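Local coordinates for PUM-HD domain-containing protein (PDB 7CGJ) that probably binds the 3' untranslated regions of messenger RNAs through its Pumilio homology domain, the part of the longer protein present here, at residues N27-D32 with R60-S65; I130-Q135 with E164-Q169; A288-Q293 with R326-T331. One frame throughout, in Å; residues are numbered along the deposited sequence.

Interaction 1: N27-D32 with R60-S65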
loop_
_atom_site.group_PDB
_atom_site.type_symbol
_atom_site.label_atom_id
_atom_site.label_comp_id
_atom_site.label_asym_id
_atom_site.label_seq_id
_atom_site.Cartn_x
_atom_site.Cartn_y
_atom_site.Cartn_z
ATOM N N ASN A 27 32.578 -20.023 -21.829
ATOM C CA ASN A 27 32.595 -19.046 -22.905
ATOM C C ASN A 27 31.274 -19.007 -23.650
ATOM O O ASN A 27 31.228 -18.596 -24.815
ATOM C CB ASN A 27 33.749 -19.337 -23.873
ATOM C CG ASN A 27 33.556 -20.642 -24.667
ATOM O OD1 ASN A 27 32.692 -21.469 -24.345
ATOM N ND2 ASN A 27 34.376 -20.831 -25.710
ATOM N N LEU A 28 30.201 -19.448 -23.010
ATOM C CA LEU A 28 28.904 -19.446 -23.656
ATOM C C LEU A 28 28.380 -18.022 -23.761
ATOM O O LEU A 28 28.485 -17.230 -22.824
ATOM C CB LEU A 28 27.936 -20.321 -22.875
ATOM C CG LEU A 28 26.662 -20.644 -23.642
ATOM C CD1 LEU A 28 27.034 -21.224 -24.977
ATOM C CD2 LEU A 28 25.805 -21.603 -22.839
ATOM N N LYS A 29 27.823 -17.689 -24.914
ATOM C CA LYS A 29 27.336 -16.343 -25.151
ATOM C C LYS A 29 25.853 -16.368 -25.497
ATOM O O LYS A 29 25.289 -17.408 -25.853
ATOM C CB LYS A 29 28.134 -15.662 -26.259
ATOM C CG LYS A 29 29.597 -15.569 -25.932
ATOM C CD LYS A 29 30.164 -14.195 -26.247
ATOM C CE LYS A 29 30.032 -13.852 -27.737
ATOM N NZ LYS A 29 31.044 -12.833 -28.171
ATOM N N LEU A 30 25.226 -15.195 -25.351
ATOM C CA LEU A 30 23.808 -15.063 -25.649
ATOM C C LEU A 30 23.528 -15.380 -27.105
ATOM O O LEU A 30 22.573 -16.099 -27.414
ATOM C CB LEU A 30 23.328 -13.658 -25.308
ATOM C CG LEU A 30 23.190 -13.511 -23.799
ATOM C CD1 LEU A 30 22.708 -12.105 -23.422
ATOM C CD2 LEU A 30 22.276 -14.609 -23.234
ATOM N N SER A 31 24.356 -14.853 -28.008
ATOM C CA SER A 31 24.222 -15.127 -29.431
ATOM C C SER A 31 24.273 -16.619 -29.743
ATOM O O SER A 31 23.837 -17.023 -30.827
ATOM C CB SER A 31 25.337 -14.414 -30.201
ATOM O OG SER A 31 26.599 -14.938 -29.809
ATOM N N ASP A 32 24.809 -17.439 -28.830
ATOM C CA ASP A 32 24.865 -18.885 -29.018
ATOM C C ASP A 32 23.547 -19.591 -28.739
ATOM O O ASP A 32 23.423 -20.775 -29.069
ATOM C CB ASP A 32 25.928 -19.515 -28.119
ATOM C CG ASP A 32 27.322 -19.087 -28.484
ATOM O OD1 ASP A 32 27.532 -18.624 -29.638
ATOM O OD2 ASP A 32 28.207 -19.227 -27.609
ATOM N N ARG A 60 25.814 -4.516 -26.981
ATOM C CA ARG A 60 24.431 -4.238 -27.362
ATOM C C ARG A 60 23.881 -5.314 -28.301
ATOM O O ARG A 60 22.710 -5.698 -28.190
ATOM C CB ARG A 60 24.352 -2.851 -28.014
ATOM C CG ARG A 60 23.043 -2.089 -27.848
ATOM C CD ARG A 60 23.211 -0.583 -28.166
ATOM N NE ARG A 60 23.761 0.212 -27.051
ATOM C CZ ARG A 60 25.063 0.472 -26.847
ATOM N NH1 ARG A 60 25.452 1.207 -25.797
ATOM N NH2 ARG A 60 25.986 -0.009 -27.679
ATOM N N PHE A 61 24.716 -5.822 -29.226
ATOM C CA PHE A 61 24.232 -6.758 -30.236
ATOM C C PHE A 61 24.073 -8.173 -29.683
ATOM O O PHE A 61 23.207 -8.921 -30.153
ATOM C CB PHE A 61 25.166 -6.763 -31.460
ATOM C CG PHE A 61 25.089 -5.511 -32.326
ATOM C CD1 PHE A 61 24.219 -4.471 -32.023
ATOM C CD2 PHE A 61 25.905 -5.381 -33.445
ATOM C CE1 PHE A 61 24.165 -3.328 -32.817
ATOM C CE2 PHE A 61 25.847 -4.253 -34.249
ATOM C CZ PHE A 61 24.981 -3.226 -33.941
ATOM N N GLU A 62 24.888 -8.566 -28.702
ATOM C CA GLU A 62 24.648 -9.829 -28.008
ATOM C C GLU A 62 23.296 -9.807 -27.310
ATOM O O GLU A 62 22.530 -10.773 -27.373
ATOM C CB GLU A 62 25.754 -10.110 -26.988
ATOM C CG GLU A 62 27.082 -10.505 -27.593
ATOM C CD GLU A 62 27.060 -11.891 -28.226
ATOM O OE1 GLU A 62 26.624 -12.847 -27.533
ATOM O OE2 GLU A 62 27.469 -12.016 -29.416
ATOM N N LYS A 63 22.996 -8.709 -26.618
ATOM C CA LYS A 63 21.707 -8.592 -25.950
ATOM C C LYS A 63 20.575 -8.650 -26.961
ATOM O O LYS A 63 19.609 -9.402 -26.784
ATOM C CB LYS A 63 21.653 -7.300 -25.133
ATOM C CG LYS A 63 22.689 -7.243 -24.018
ATOM C CD LYS A 63 22.544 -5.975 -23.192
ATOM C CE LYS A 63 23.849 -5.637 -22.505
ATOM N NZ LYS A 63 23.694 -4.626 -21.425
ATOM N N ASP A 64 20.698 -7.887 -28.052
ATOM C CA ASP A 64 19.668 -7.901 -29.082
ATOM C C ASP A 64 19.462 -9.295 -29.659
ATOM O O ASP A 64 18.353 -9.623 -30.085
ATOM C CB ASP A 64 20.019 -6.917 -30.198
ATOM C CG ASP A 64 19.982 -5.458 -29.737
ATOM O OD1 ASP A 64 19.554 -5.177 -28.589
ATOM O OD2 ASP A 64 20.381 -4.582 -30.539
ATOM N N SER A 65 20.499 -10.136 -29.651
ATOM C CA SER A 65 20.416 -11.410 -30.359
ATOM C C SER A 65 19.245 -12.255 -29.861
ATOM O O SER A 65 18.532 -12.867 -30.664
ATOM C CB SER A 65 21.741 -12.169 -30.239
ATOM O OG SER A 65 21.960 -12.700 -28.941
#
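Glu62 reaches across to Ser31 and meets both its backbone and its side chain. Ser31 N donates to Glu62 OE1 over 3.1 Å along a nearly straight path (166°), coming in 38° above the carboxylate plane. The hydroxyl of Ser31 lies between the two carboxylate oxygens, with OG 3.1 Å from Glu62 OE1 and equally near OE2, and its single proton could serve either. Lys29 crosses the glutamate at about a right angle: its CB stands 3.4 Å from Glu62 OE1, while its ammonium makes only a long salt bridge, NZ to Glu62 OE2 at 3.9 Å. This lysine charge and the amide together would probably favour the ionised carboxylate.

A bend at chi2 (-70°) turns the Glu62 chain so that its end comes nearer to the 27-32 segment than its CB direction alone would suggest. Beside it, Leu30 CB packs 3.6 Å from the backbone oxygen Glu62 O, and Ser65 sets its OG 3.4 Å from Ser31 CA. The receiving turn is itself held in shape. Lys29 N donates to Asp32 OD2 at 3.1 Å, and Asp32 N returns a bond to Lys29 O, closing the short 3-10 turn that presents Ser31 N to the glutamate.

Near the N-terminal end of the Pumilio homology domain, a curved helical solenoid, the contact ties the loop between helices 14-20 and 37-41 to the first turns of helix 60-72. Leu30 also rests on Glu53 and Leu54 of helix 44-56, whereas Asp64 forms a salt bridge with Arg97 of helix 96-106.

Interaction 2: I130-Q135 with E164-Q169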
loop_
_atom_site.group_PDB
_atom_site.type_symbol
_atom_site.label_atom_id
_atom_site.label_comp_id
_atom_site.label_asym_id
_atom_site.label_seq_id
_atom_site.Cartn_x
_atom_site.Cartn_y
_atom_site.Cartn_z
ATOM N N ILE A 130 8.891 2.306 -18.149
ATOM C CA ILE A 130 8.735 2.805 -19.502
ATOM C C ILE A 130 8.147 4.213 -19.494
ATOM O O ILE A 130 7.677 4.708 -18.463
ATOM C CB ILE A 130 7.898 1.828 -20.339
ATOM C CG1 ILE A 130 6.453 1.794 -19.836
ATOM C CG2 ILE A 130 8.534 0.445 -20.278
ATOM C CD1 ILE A 130 5.650 0.639 -20.372
ATOM N N ASN A 131 8.189 4.863 -20.650
ATOM C CA ASN A 131 7.743 6.235 -20.808
ATOM C C ASN A 131 6.223 6.302 -20.796
ATOM O O ASN A 131 5.526 5.307 -21.042
ATOM C CB ASN A 131 8.280 6.817 -22.119
ATOM C CG ASN A 131 8.072 5.862 -23.289
ATOM O OD1 ASN A 131 6.968 5.734 -23.805
ATOM N ND2 ASN A 131 9.124 5.152 -23.672
ATOM N N GLU A 132 5.721 7.519 -20.557
ATOM C CA GLU A 132 4.288 7.722 -20.376
ATOM C C GLU A 132 3.422 7.253 -21.540
ATOM O O GLU A 132 2.341 6.701 -21.276
ATOM C CB GLU A 132 4.014 9.196 -20.076
ATOM C CG GLU A 132 2.586 9.448 -19.611
ATOM C CD GLU A 132 2.473 10.631 -18.661
ATOM O OE1 GLU A 132 2.283 11.759 -19.167
ATOM O OE2 GLU A 132 2.574 10.431 -17.421
ATOM N N PRO A 133 3.780 7.454 -22.811
ATOM C CA PRO A 133 2.926 6.893 -23.875
ATOM C C PRO A 133 2.676 5.405 -23.737
ATOM O O PRO A 133 1.537 4.954 -23.917
ATOM C CB PRO A 133 3.709 7.221 -25.147
ATOM C CG PRO A 133 4.422 8.495 -24.783
ATOM C CD PRO A 133 4.855 8.297 -23.371
ATOM N N LEU A 134 3.708 4.628 -23.406
ATOM C CA LEU A 134 3.542 3.187 -23.279
ATOM C C LEU A 134 2.763 2.833 -22.015
ATOM O O LEU A 134 1.941 1.909 -22.024
ATOM C CB LEU A 134 4.919 2.517 -23.304
ATOM C CG LEU A 134 5.640 2.707 -24.647
ATOM C CD1 LEU A 134 7.080 2.247 -24.566
ATOM C CD2 LEU A 134 4.900 1.941 -25.731
ATOM N N GLN A 135 2.993 3.562 -20.922
ATOM C CA GLN A 135 2.189 3.356 -19.723
ATOM C C GLN A 135 0.708 3.450 -20.039
ATOM O O GLN A 135 -0.091 2.605 -19.614
ATOM C CB GLN A 135 2.529 4.393 -18.667
ATOM C CG GLN A 135 3.916 4.347 -18.156
ATOM C CD GLN A 135 4.108 5.410 -17.122
ATOM O OE1 GLN A 135 3.730 6.571 -17.329
ATOM N NE2 GLN A 135 4.654 5.021 -15.975
ATOM N N GLU A 164 1.288 5.147 -8.556
ATOM C CA GLU A 164 2.572 5.730 -8.167
ATOM C C GLU A 164 3.346 6.324 -9.351
ATOM O O GLU A 164 4.113 7.265 -9.156
ATOM C CB GLU A 164 3.450 4.686 -7.485
ATOM C CG GLU A 164 2.854 3.957 -6.307
ATOM C CD GLU A 164 3.620 2.642 -5.987
ATOM O OE1 GLU A 164 4.463 2.192 -6.814
ATOM O OE2 GLU A 164 3.370 2.053 -4.906
ATOM N N LYS A 165 3.206 5.786 -10.569
ATOM C CA LYS A 165 4.181 6.095 -11.611
ATOM C C LYS A 165 3.610 6.777 -12.847
ATOM O O LYS A 165 4.388 7.163 -13.721
ATOM C CB LYS A 165 4.916 4.819 -12.064
ATOM C CG LYS A 165 5.596 4.020 -10.965
ATOM C CD LYS A 165 6.919 4.630 -10.538
ATOM C CE LYS A 165 7.835 4.934 -11.729
ATOM N NZ LYS A 165 9.140 5.527 -11.290
ATOM N N VAL A 166 2.297 6.926 -12.959
ATOM C CA VAL A 166 1.667 7.634 -14.066
ATOM C C VAL A 166 1.101 8.945 -13.540
ATOM O O VAL A 166 0.604 9.014 -12.409
ATOM C CB VAL A 166 0.555 6.803 -14.736
ATOM C CG1 VAL A 166 -0.025 7.553 -15.939
ATOM C CG2 VAL A 166 1.091 5.455 -15.162
ATOM N N SER A 167 1.169 9.978 -14.369
ATOM C CA SER A 167 0.668 11.276 -13.972
ATOM C C SER A 167 -0.804 11.181 -13.588
ATOM O O SER A 167 -1.576 10.489 -14.259
ATOM C CB SER A 167 0.855 12.283 -15.101
ATOM O OG SER A 167 2.173 12.790 -15.044
ATOM N N PRO A 168 -1.220 11.887 -12.536
ATOM C CA PRO A 168 -2.605 11.818 -12.037
ATOM C C PRO A 168 -3.718 11.808 -13.081
ATOM O O PRO A 168 -4.675 11.037 -12.941
ATOM C CB PRO A 168 -2.701 13.071 -11.164
ATOM C CG PRO A 168 -1.322 13.210 -10.613
ATOM C CD PRO A 168 -0.380 12.772 -11.713
ATOM N N GLN A 169 -3.616 12.624 -14.131
ATOM C CA GLN A 169 -4.745 12.749 -15.048
ATOM C C GLN A 169 -5.028 11.456 -15.807
ATOM O O GLN A 169 -6.163 11.233 -16.248
ATOM C CB GLN A 169 -4.488 13.876 -16.039
ATOM C CG GLN A 169 -3.263 13.649 -16.850
ATOM C CD GLN A 169 -3.035 14.729 -17.863
ATOM O OE1 GLN A 169 -2.021 15.421 -17.803
ATOM N NE2 GLN A 169 -3.961 14.871 -18.818
#
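The side chains of Gln135 and Val166 run antiparallel alongside one another, joining two successive predicted Pumilio repeats of the PUM-HD helical solenoid. The closely packed part lies here, where helix 132-142 faces the residues leaving helix 155-165. Val166 CG2 sits 3.6 Å from both CD and OE1 of Gln135 and 3.9 Å from Gln135 CB, so one methyl lies against the glutamine from its CB to its amide. Besides its bond to Lys165 O, Gln135 NE2 donates to Leu127 O near the end of helix 119-129, and this buried amide nitrogen thus bridges carbonyls from the ends of two helices.

The side toward solvent, where Glu132 and Ser167 are partly exposed, is looser. Glu132 holds CG opposite its backbone nitrogen (chi1 -169°), and its extended chain carries OE2 across to Ser167, yet both bonds it accepts there are weak, Ser167 N and Ser167 OG each lying 3.4 Å from Glu132 OE2. Tyr170 touches Glu132 from the following loop.

The firm polar link is Gln135 NE2 to Lys165 O, 3.1 Å long: the acceptor lies almost in the glutamine amide plane, but the nitrogen stands 69° out of the carbonyl plane, well above it.

Interaction 3: A288-Q293 with R326-T331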
loop_
_atom_site.group_PDB
_atom_site.type_symbol
_atom_site.label_atom_id
_atom_site.label_comp_id
_atom_site.label_asym_id
_atom_site.label_seq_id
_atom_site.Cartn_x
_atom_site.Cartn_y
_atom_site.Cartn_z
ATOM N N ALA A 288 -12.553 16.178 25.594
ATOM C CA ALA A 288 -13.493 15.068 25.720
ATOM C C ALA A 288 -13.019 14.057 26.762
ATOM O O ALA A 288 -13.829 13.523 27.535
ATOM C CB ALA A 288 -13.685 14.389 24.369
ATOM N N ALA A 289 -11.708 13.786 26.795
ATOM C CA ALA A 289 -11.162 12.805 27.730
ATOM C C ALA A 289 -11.411 13.213 29.181
ATOM O O ALA A 289 -11.687 12.363 30.034
ATOM C CB ALA A 289 -9.666 12.614 27.476
ATOM N N CYS A 290 -11.336 14.502 29.483
ATOM C CA CYS A 290 -11.422 14.955 30.865
ATOM C C CYS A 290 -12.813 15.432 31.270
ATOM O O CYS A 290 -12.965 15.974 32.366
ATOM C CB CYS A 290 -10.395 16.053 31.116
ATOM S SG CYS A 290 -8.682 15.534 30.771
ATOM N N HIS A 291 -13.837 15.196 30.450
ATOM C CA HIS A 291 -15.155 15.766 30.711
ATOM C C HIS A 291 -15.890 15.014 31.815
ATOM O O HIS A 291 -15.787 13.787 31.944
ATOM C CB HIS A 291 -16.022 15.788 29.449
ATOM C CG HIS A 291 -17.173 16.747 29.531
ATOM N ND1 HIS A 291 -17.004 18.094 29.777
ATOM C CD2 HIS A 291 -18.509 16.551 29.427
ATOM C CE1 HIS A 291 -18.183 18.690 29.809
ATOM N NE2 HIS A 291 -19.112 17.777 29.598
ATOM N N HIS A 292 -16.684 15.781 32.575
ATOM C CA HIS A 292 -17.276 15.307 33.822
ATOM C C HIS A 292 -18.136 14.069 33.607
ATOM O O HIS A 292 -17.976 13.064 34.313
ATOM C CB HIS A 292 -18.103 16.424 34.454
ATOM C CG HIS A 292 -18.176 16.344 35.948
ATOM N ND1 HIS A 292 -18.431 15.167 36.621
ATOM C CD2 HIS A 292 -18.031 17.297 36.900
ATOM C CE1 HIS A 292 -18.437 15.398 37.922
ATOM N NE2 HIS A 292 -18.197 16.683 38.118
ATOM N N GLN A 293 -19.064 14.127 32.645
ATOM C CA GLN A 293 -19.987 13.020 32.367
ATOM C C GLN A 293 -20.850 12.698 33.594
ATOM O O GLN A 293 -21.057 11.531 33.945
ATOM C CB GLN A 293 -19.232 11.778 31.864
ATOM N N ARG A 326 -1.303 18.905 31.703
ATOM C CA ARG A 326 -1.652 19.336 33.049
ATOM C C ARG A 326 -3.097 19.021 33.384
ATOM O O ARG A 326 -3.406 18.660 34.523
ATOM C CB ARG A 326 -1.405 20.830 33.198
ATOM C CG ARG A 326 -0.886 21.198 34.556
ATOM C CD ARG A 326 -0.629 22.658 34.589
ATOM N NE ARG A 326 -1.853 23.383 34.299
ATOM C CZ ARG A 326 -2.437 24.185 35.170
ATOM N NH1 ARG A 326 -1.881 24.347 36.364
ATOM N NH2 ARG A 326 -3.554 24.829 34.837
ATOM N N GLU A 327 -4.001 19.165 32.415
ATOM C CA GLU A 327 -5.396 18.811 32.665
ATOM C C GLU A 327 -5.569 17.301 32.808
ATOM O O GLU A 327 -6.387 16.835 33.611
ATOM C CB GLU A 327 -6.288 19.352 31.546
ATOM C CG GLU A 327 -7.776 19.188 31.836
ATOM C CD GLU A 327 -8.661 19.674 30.686
ATOM O OE1 GLU A 327 -9.914 19.598 30.812
ATOM O OE2 GLU A 327 -8.101 20.142 29.658
ATOM N N LEU A 328 -4.817 16.519 32.029
ATOM C CA LEU A 328 -4.898 15.071 32.171
ATOM C C LEU A 328 -4.391 14.638 33.533
ATOM O O LEU A 328 -4.920 13.693 34.129
ATOM C CB LEU A 328 -4.089 14.381 31.077
ATOM C CG LEU A 328 -4.533 14.639 29.649
ATOM C CD1 LEU A 328 -3.443 14.157 28.725
ATOM C CD2 LEU A 328 -5.836 13.934 29.405
ATOM N N ILE A 329 -3.354 15.306 34.033
ATOM C CA ILE A 329 -2.783 14.909 35.311
ATOM C C ILE A 329 -3.722 15.282 36.446
ATOM O O ILE A 329 -3.938 14.497 37.370
ATOM C CB ILE A 329 -1.383 15.518 35.476
ATOM C CG1 ILE A 329 -0.423 14.828 34.504
ATOM C CG2 ILE A 329 -0.901 15.359 36.905
ATOM C CD1 ILE A 329 0.772 15.651 34.143
ATOM N N LEU A 330 -4.351 16.447 36.362
ATOM C CA LEU A 330 -5.308 16.831 37.393
ATOM C C LEU A 330 -6.596 16.014 37.338
ATOM O O LEU A 330 -7.351 16.037 38.316
ATOM C CB LEU A 330 -5.607 18.338 37.294
ATOM C CG LEU A 330 -4.291 19.128 37.497
ATOM C CD1 LEU A 330 -4.398 20.667 37.313
ATOM C CD2 LEU A 330 -3.629 18.770 38.848
ATOM N N THR A 331 -6.859 15.278 36.245
ATOM C CA THR A 331 -8.055 14.439 36.158
ATOM C C THR A 331 -7.793 13.009 36.615
ATOM O O THR A 331 -8.670 12.379 37.213
ATOM C CB THR A 331 -8.616 14.416 34.725
ATOM O OG1 THR A 331 -8.932 15.745 34.292
ATOM C CG2 THR A 331 -9.888 13.597 34.680
#
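At Cys290 the backbone leaves helical geometry just past the end of helix 279-289, and its CA comes within 6.3 Å of that of Thr331 on helix 322-332, with both CB atoms directed across the gap. Cys290 supplies about half of the surface buried here. Its SG, placed anti to the carbonyl carbon (chi1 -58°), settles among three side chains of the facing helix: it lies 3.5 Å from Leu328 CD2, at the same distance from Thr331 OG1, and 3.9 Å from Glu327 CG. The fully extended glutamate runs alongside the cysteine, bringing Glu327 OE1 to 3.6 Å from Cys290 CB. Leu328 turns one methyl toward the sulfur, and the same CD2 is 4.5 Å from Ala289 CB, at the margin of the apolar contact.

No hydrogen bond crosses between the segments, so van der Waals contact carries the join. In the Pumilio helical solenoid, the end of one helix and the turn after it pack here on the side of another, near the C-terminal end of the domain. Met316 of helix 309-319 touches both Ala289 and Leu328. On another flank, Pro298 and Val300 pack on Thr331, and Val300 is also tied to Ala289 through the backbone.

The Thr331 hydroxyl finds its polar partner within its own helix: OG1 donates to Glu327 O, 2.9 Å away, meeting the carbonyl at 153° at the oxygen and tilted 27° from its plane. A glycine in place of this threonine would probably open a gap beside the Cys290 sulfur and leave Glu327 O without its hydroxyl donor. The bond keeps OG1 on the face of the helix turned toward Cys290, where it also flanks Cys290 CB.

How the interactions relate
The three contacts follow one another along the chain and sample the length of the curved domain without touching. Interactions 1 and 2 have centres about 31 Å apart, with nearest atoms about 15 Å apart, whereas the centres of interactions 1 and 3 are about 74 Å apart on opposite sides of the middle of the chain. Interaction 2 lies about 51 Å from interaction 3, centre to centre. It is also the closest of the three to the bound nucleic acid, its nearest atom about 6 Å away, against about 13 Å for interaction 1 and about 15 Å for interaction 3. Interaction 3 has no hydrogen bond between its segments, unlike the other two.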